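Local atomic coordinates of cobalamin biosynthesis protein CobN (PDB entry 7C6O), a protein that probably serves as the large, catalytic subunit of cobaltochelatase, which inserts cobalt into the corrin ring during the biosynthesis of cobalamin (vitamin B12). Residues A[735-740]-A[751-756]; A[716-721]-A[758-763]. One frame throughout, in Å; residues are numbered along the deposited sequence.

Interaction 1. Residues A[735-740]-A[751-756]; sequences GLRQAL and ATVDQT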
loop_
_atom_site.group_PDB
_atom_site.type_symbol
_atom_site.label_atom_id
_atom_site.label_comp_id
_atom_site.label_asym_id
_atom_site.label_seq_id
_atom_site.Cartn_x
_atom_site.Cartn_y
_atom_site.Cartn_z
ATOM N N GLY A 735 -27.628 -5.210 -2.905
ATOM C CA GLY A 735 -27.271 -6.607 -2.782
ATOM C C GLY A 735 -28.371 -7.503 -3.319
ATOM O O GLY A 735 -29.550 -7.150 -3.316
ATOM N N LEU A 736 -27.971 -8.682 -3.800
ATOM C CA LEU A 736 -28.938 -9.604 -4.386
ATOM C C LEU A 736 -29.982 -10.030 -3.360
ATOM O O LEU A 736 -31.184 -10.047 -3.651
ATOM C CB LEU A 736 -28.221 -10.827 -4.955
ATOM C CG LEU A 736 -28.739 -11.435 -6.263
ATOM C CD1 LEU A 736 -28.443 -12.918 -6.281
ATOM C CD2 LEU A 736 -30.222 -11.174 -6.508
ATOM N N ARG A 737 -29.541 -10.381 -2.150
ATOM C CA ARG A 737 -30.489 -10.796 -1.123
ATOM C C ARG A 737 -31.257 -9.607 -0.559
ATOM O O ARG A 737 -32.380 -9.774 -0.069
ATOM C CB ARG A 737 -29.758 -11.558 -0.015
ATOM C CG ARG A 737 -28.928 -12.723 -0.546
ATOM C CD ARG A 737 -28.458 -13.664 0.556
ATOM N NE ARG A 737 -27.783 -12.966 1.647
ATOM C CZ ARG A 737 -27.054 -13.569 2.581
ATOM N NH1 ARG A 737 -26.889 -14.887 2.554
ATOM N NH2 ARG A 737 -26.485 -12.854 3.541
ATOM N N GLN A 738 -30.677 -8.406 -0.622
ATOM C CA GLN A 738 -31.429 -7.199 -0.292
ATOM C C GLN A 738 -32.590 -7.002 -1.260
ATOM O O GLN A 738 -33.730 -6.767 -0.843
ATOM C CB GLN A 738 -30.508 -5.979 -0.315
ATOM C CG GLN A 738 -29.728 -5.746 0.964
ATOM C CD GLN A 738 -28.824 -4.531 0.874
ATOM O OE1 GLN A 738 -28.506 -4.061 -0.220
ATOM N NE2 GLN A 738 -28.408 -4.013 2.025
ATOM N N ALA A 739 -32.310 -7.092 -2.564
ATOM C CA ALA A 739 -33.364 -6.990 -3.565
ATOM C C ALA A 739 -34.392 -8.103 -3.426
ATOM O O ALA A 739 -35.515 -7.961 -3.924
ATOM C CB ALA A 739 -32.760 -7.010 -4.970
ATOM N N LEU A 740 -34.038 -9.200 -2.764
ATOM C CA LEU A 740 -34.962 -10.299 -2.525
ATOM C C LEU A 740 -35.650 -10.216 -1.168
ATOM O O LEU A 740 -36.440 -11.106 -0.841
ATOM C CB LEU A 740 -34.234 -11.642 -2.648
ATOM C CG LEU A 740 -33.801 -12.057 -4.056
ATOM C CD1 LEU A 740 -33.111 -13.411 -4.024
ATOM C CD2 LEU A 740 -34.997 -12.080 -4.997
ATOM N N ALA A 751 -33.753 -18.058 9.872
ATOM C CA ALA A 751 -34.454 -18.917 8.921
ATOM C C ALA A 751 -34.628 -18.236 7.570
ATOM O O ALA A 751 -34.487 -18.879 6.523
ATOM C CB ALA A 751 -35.811 -19.332 9.490
ATOM N N THR A 752 -34.932 -16.935 7.569
ATOM C CA THR A 752 -35.188 -16.251 6.305
ATOM C C THR A 752 -33.899 -15.978 5.538
ATOM O O THR A 752 -33.929 -15.862 4.307
ATOM C CB THR A 752 -35.953 -14.950 6.548
ATOM O OG1 THR A 752 -35.322 -14.213 7.602
ATOM C CG2 THR A 752 -37.394 -15.250 6.932
ATOM N N VAL A 753 -32.765 -15.872 6.236
ATOM C CA VAL A 753 -31.485 -15.744 5.541
ATOM C C VAL A 753 -31.230 -16.970 4.677
ATOM O O VAL A 753 -30.826 -16.856 3.512
ATOM C CB VAL A 753 -30.344 -15.514 6.551
ATOM C CG1 VAL A 753 -28.995 -15.571 5.846
ATOM C CG2 VAL A 753 -30.517 -14.181 7.258
ATOM N N ASP A 754 -31.484 -18.164 5.224
ATOM C CA ASP A 754 -31.252 -19.392 4.471
ATOM C C ASP A 754 -32.176 -19.488 3.265
ATOM O O ASP A 754 -31.759 -19.919 2.184
ATOM C CB ASP A 754 -31.434 -20.609 5.380
ATOM C CG ASP A 754 -30.311 -20.758 6.386
ATOM O OD1 ASP A 754 -29.175 -20.342 6.075
ATOM O OD2 ASP A 754 -30.561 -21.292 7.488
ATOM N N GLN A 755 -33.439 -19.096 3.431
ATOM C CA GLN A 755 -34.383 -19.174 2.322
ATOM C C GLN A 755 -34.038 -18.166 1.232
ATOM O O GLN A 755 -34.134 -18.477 0.039
ATOM C CB GLN A 755 -35.804 -18.958 2.840
ATOM C CG GLN A 755 -36.191 -19.936 3.939
ATOM C CD GLN A 755 -37.458 -19.539 4.666
ATOM O OE1 GLN A 755 -38.214 -18.686 4.205
ATOM N NE2 GLN A 755 -37.694 -20.159 5.818
ATOM N N THR A 756 -33.622 -16.959 1.620
ATOM C CA THR A 756 -33.248 -15.960 0.625
ATOM C C THR A 756 -31.955 -16.346 -0.085
ATOM O O THR A 756 -31.809 -16.115 -1.290
ATOM C CB THR A 756 -33.115 -14.588 1.282
ATOM O OG1 THR A 756 -34.292 -14.314 2.051
ATOM C CG2 THR A 756 -32.956 -13.508 0.226
#
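NH1 of Arg737 is gripped by two carboxylates, those of Glu757 and Asp694, and also rests against Val753, whose CG1 lies 4.0 Å from it. Val753 covers one face of the guanidinium, a suitable place for a branched hydrocarbon because that face carries no N-H bond, while the N-H groups are used by acids elsewhere. A third acid, Glu744, pairs with NE; the three acids would be expected to offset the burial of the charge and the like charge of Arg722, whose NE lies close to NH2. A bend at chi3 (-52°) turns the guanidinium aside from the line of the chain. The inner part of the arginine is apolar: its CB packs 3.8 Å from CG2 of Thr756. The same methyl also meets CB of Leu740 at 3.7 Å, and thus wedges between two side chains of 735-740. Threonine suits this place because it is two-faced. With chi1 at -51°, CG2 is anti to the backbone N and turned to the short helix, while OG1 bonds back to Thr752 O at 2.8 Å. That carbonyl also accepts from Thr756 N, the two donors approaching from opposite faces of its plane. The contact thus joins the short, weakly bonded helix 736-739 to the beginning of helix 750-769, while Leu740 also touches helix 784-801 and Val753 packs on Cys690 and Asp694 of helix 675-694.

Interaction 2. Residues A[716-721]-A[758-763]; sequences LVLAIL and AKAREL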
loop_
_atom_site.group_PDB
_atom_site.type_symbol
_atom_site.label_atom_id
_atom_site.label_comp_id
_atom_site.label_asym_id
_atom_site.label_seq_id
_atom_site.Cartn_x
_atom_site.Cartn_y
_atom_site.Cartn_z
ATOM N N LEU A 716 -18.586 -17.605 -6.326
ATOM C CA LEU A 716 -17.884 -16.327 -6.276
ATOM C C LEU A 716 -18.795 -15.179 -6.693
ATOM O O LEU A 716 -18.812 -14.125 -6.044
ATOM C CB LEU A 716 -16.637 -16.382 -7.155
ATOM C CG LEU A 716 -15.733 -15.148 -7.146
ATOM C CD1 LEU A 716 -15.347 -14.775 -5.725
ATOM C CD2 LEU A 716 -14.494 -15.406 -7.986
ATOM N N VAL A 717 -19.568 -15.364 -7.768
ATOM C CA VAL A 717 -20.505 -14.325 -8.190
ATOM C C VAL A 717 -21.534 -14.061 -7.098
ATOM O O VAL A 717 -21.856 -12.904 -6.797
ATOM C CB VAL A 717 -21.175 -14.712 -9.521
ATOM C CG1 VAL A 717 -22.341 -13.781 -9.816
ATOM C CG2 VAL A 717 -20.160 -14.662 -10.654
ATOM N N LEU A 718 -22.059 -15.125 -6.481
ATOM C CA LEU A 718 -22.993 -14.958 -5.369
ATOM C C LEU A 718 -22.385 -14.118 -4.254
ATOM O O LEU A 718 -23.049 -13.232 -3.701
ATOM C CB LEU A 718 -23.416 -16.323 -4.825
ATOM C CG LEU A 718 -24.691 -16.968 -5.361
ATOM C CD1 LEU A 718 -24.851 -18.358 -4.767
ATOM C CD2 LEU A 718 -25.897 -16.100 -5.039
ATOM N N ALA A 719 -21.123 -14.382 -3.905
ATOM C CA ALA A 719 -20.474 -13.612 -2.848
ATOM C C ALA A 719 -20.310 -12.151 -3.251
ATOM O O ALA A 719 -20.514 -11.246 -2.432
ATOM C CB ALA A 719 -19.119 -14.227 -2.505
ATOM N N ILE A 720 -19.947 -11.903 -4.510
ATOM C CA ILE A 720 -19.769 -10.530 -4.977
ATOM C C ILE A 720 -21.095 -9.778 -4.941
ATOM O O ILE A 720 -21.157 -8.618 -4.515
ATOM C CB ILE A 720 -19.149 -10.527 -6.387
ATOM C CG1 ILE A 720 -17.694 -11.008 -6.324
ATOM C CG2 ILE A 720 -19.242 -9.145 -7.017
ATOM C CD1 ILE A 720 -17.080 -11.293 -7.676
ATOM N N LEU A 721 -22.176 -10.430 -5.370
ATOM C CA LEU A 721 -23.478 -9.783 -5.463
ATOM C C LEU A 721 -24.150 -9.571 -4.114
ATOM O O LEU A 721 -25.150 -8.847 -4.052
ATOM C CB LEU A 721 -24.411 -10.601 -6.358
ATOM C CG LEU A 721 -24.042 -10.697 -7.837
ATOM C CD1 LEU A 721 -25.058 -11.556 -8.577
ATOM C CD2 LEU A 721 -23.951 -9.306 -8.448
ATOM N N ALA A 758 -31.004 -19.419 -0.691
ATOM C CA ALA A 758 -31.394 -20.443 -1.655
ATOM C C ALA A 758 -32.051 -19.821 -2.881
ATOM O O ALA A 758 -31.804 -20.254 -4.012
ATOM C CB ALA A 758 -32.330 -21.457 -0.998
ATOM N N LYS A 759 -32.891 -18.802 -2.677
ATOM C CA LYS A 759 -33.500 -18.110 -3.809
ATOM C C LYS A 759 -32.447 -17.391 -4.642
ATOM O O LYS A 759 -32.480 -17.444 -5.878
ATOM C CB LYS A 759 -34.557 -17.120 -3.319
ATOM C CG LYS A 759 -35.778 -17.763 -2.687
ATOM C CD LYS A 759 -36.740 -16.709 -2.158
ATOM C CE LYS A 759 -38.015 -17.343 -1.629
ATOM N NZ LYS A 759 -37.733 -18.348 -0.568
ATOM N N ALA A 760 -31.506 -16.712 -3.982
ATOM C CA ALA A 760 -30.442 -16.024 -4.703
ATOM C C ALA A 760 -29.583 -17.005 -5.487
ATOM O O ALA A 760 -29.244 -16.755 -6.649
ATOM C CB ALA A 760 -29.584 -15.218 -3.728
ATOM N N ARG A 761 -29.217 -18.129 -4.867
ATOM C CA ARG A 761 -28.430 -19.135 -5.571
ATOM C C ARG A 761 -29.187 -19.683 -6.773
ATOM O O ARG A 761 -28.593 -19.946 -7.825
ATOM C CB ARG A 761 -28.048 -20.267 -4.619
ATOM C CG ARG A 761 -27.094 -21.278 -5.230
ATOM C CD ARG A 761 -26.649 -22.317 -4.217
ATOM N NE ARG A 761 -25.550 -23.120 -4.739
ATOM C CZ ARG A 761 -24.270 -22.776 -4.642
ATOM N NH1 ARG A 761 -23.932 -21.646 -4.037
ATOM N NH2 ARG A 761 -23.330 -23.562 -5.150
ATOM N N GLU A 762 -30.504 -19.852 -6.636
ATOM C CA GLU A 762 -31.305 -20.362 -7.744
ATOM C C GLU A 762 -31.289 -19.398 -8.925
ATOM O O GLU A 762 -31.140 -19.820 -10.078
ATOM C CB GLU A 762 -32.736 -20.618 -7.270
ATOM C CG GLU A 762 -33.560 -21.495 -8.191
ATOM C CD GLU A 762 -34.943 -21.773 -7.634
ATOM O OE1 GLU A 762 -35.562 -20.838 -7.081
ATOM O OE2 GLU A 762 -35.407 -22.927 -7.740
ATOM N N LEU A 763 -31.429 -18.098 -8.654
ATOM C CA LEU A 763 -31.443 -17.103 -9.723
ATOM C C LEU A 763 -30.099 -17.033 -10.442
ATOM O O LEU A 763 -30.046 -17.021 -11.677
ATOM C CB LEU A 763 -31.817 -15.733 -9.158
ATOM C CG LEU A 763 -33.284 -15.488 -8.802
ATOM C CD1 LEU A 763 -33.437 -14.156 -8.086
ATOM C CD2 LEU A 763 -34.148 -15.528 -10.053
#
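Knobs-into-holes packing joins helix 710-722 to the middle of helix 750-769, with Leu718 as the knob. Its hole is made by Glu757, Ala760, Arg761 and Val764, residues spaced three and four apart along one side of the longer helix. The two methyls of the leucine divide the work. CD2 goes to Ala760, 4.0 Å from CB and 3.8 Å from the backbone O, so it rests on the helix backbone as well as on a side chain. An alanine suits this floor because its lone methyl allows the leucine to approach so closely. CD1 instead lies along the base of Arg761, 3.7 Å from CB and likewise 3.7 Å from CG. The two side chains cross at about a right angle, the arginine passing over the tip of the leucine on its way to the partner helix. Its CG stands anti to the backbone N (chi1 -173°) and the chain stays extended as far as NE, giving the reach needed for NH1 to form a salt bridge with Asp715, which lies three residues before Leu718. The arginine is therefore amphipathic here: its methylenes form one wall of the hole, and its charged end ties the two helices together at the margin. At the tip of the leucine, CD1 of Leu718 approaches NH1 of Arg761 to 3.5 Å, a plain van der Waals touch made obliquely to the guanidinium.

Both interactions draw on helix 750-769, interaction 1 near its beginning and interaction 2 about two turns further on, their centres about 10 Å apart. Along the chain, interaction 1 is nested inside the loop closed by interaction 2. They meet at Ala760: its CB is 3.6 Å from Leu736 CD1, and its N is 3.7 Å from Leu740 CD1. Helices 710-722 and 736-739, which follow each other in sequence, are also joined by a probable backbone hydrogen bond from Leu736 N to Leu721 O, 2.8 Å long. A glycerol, probably from the crystallisation liquor, lies about 3 Å from the Arg737 side chain in interaction 1. The sodium ion belongs to a different site, at Asp125 and Ser127.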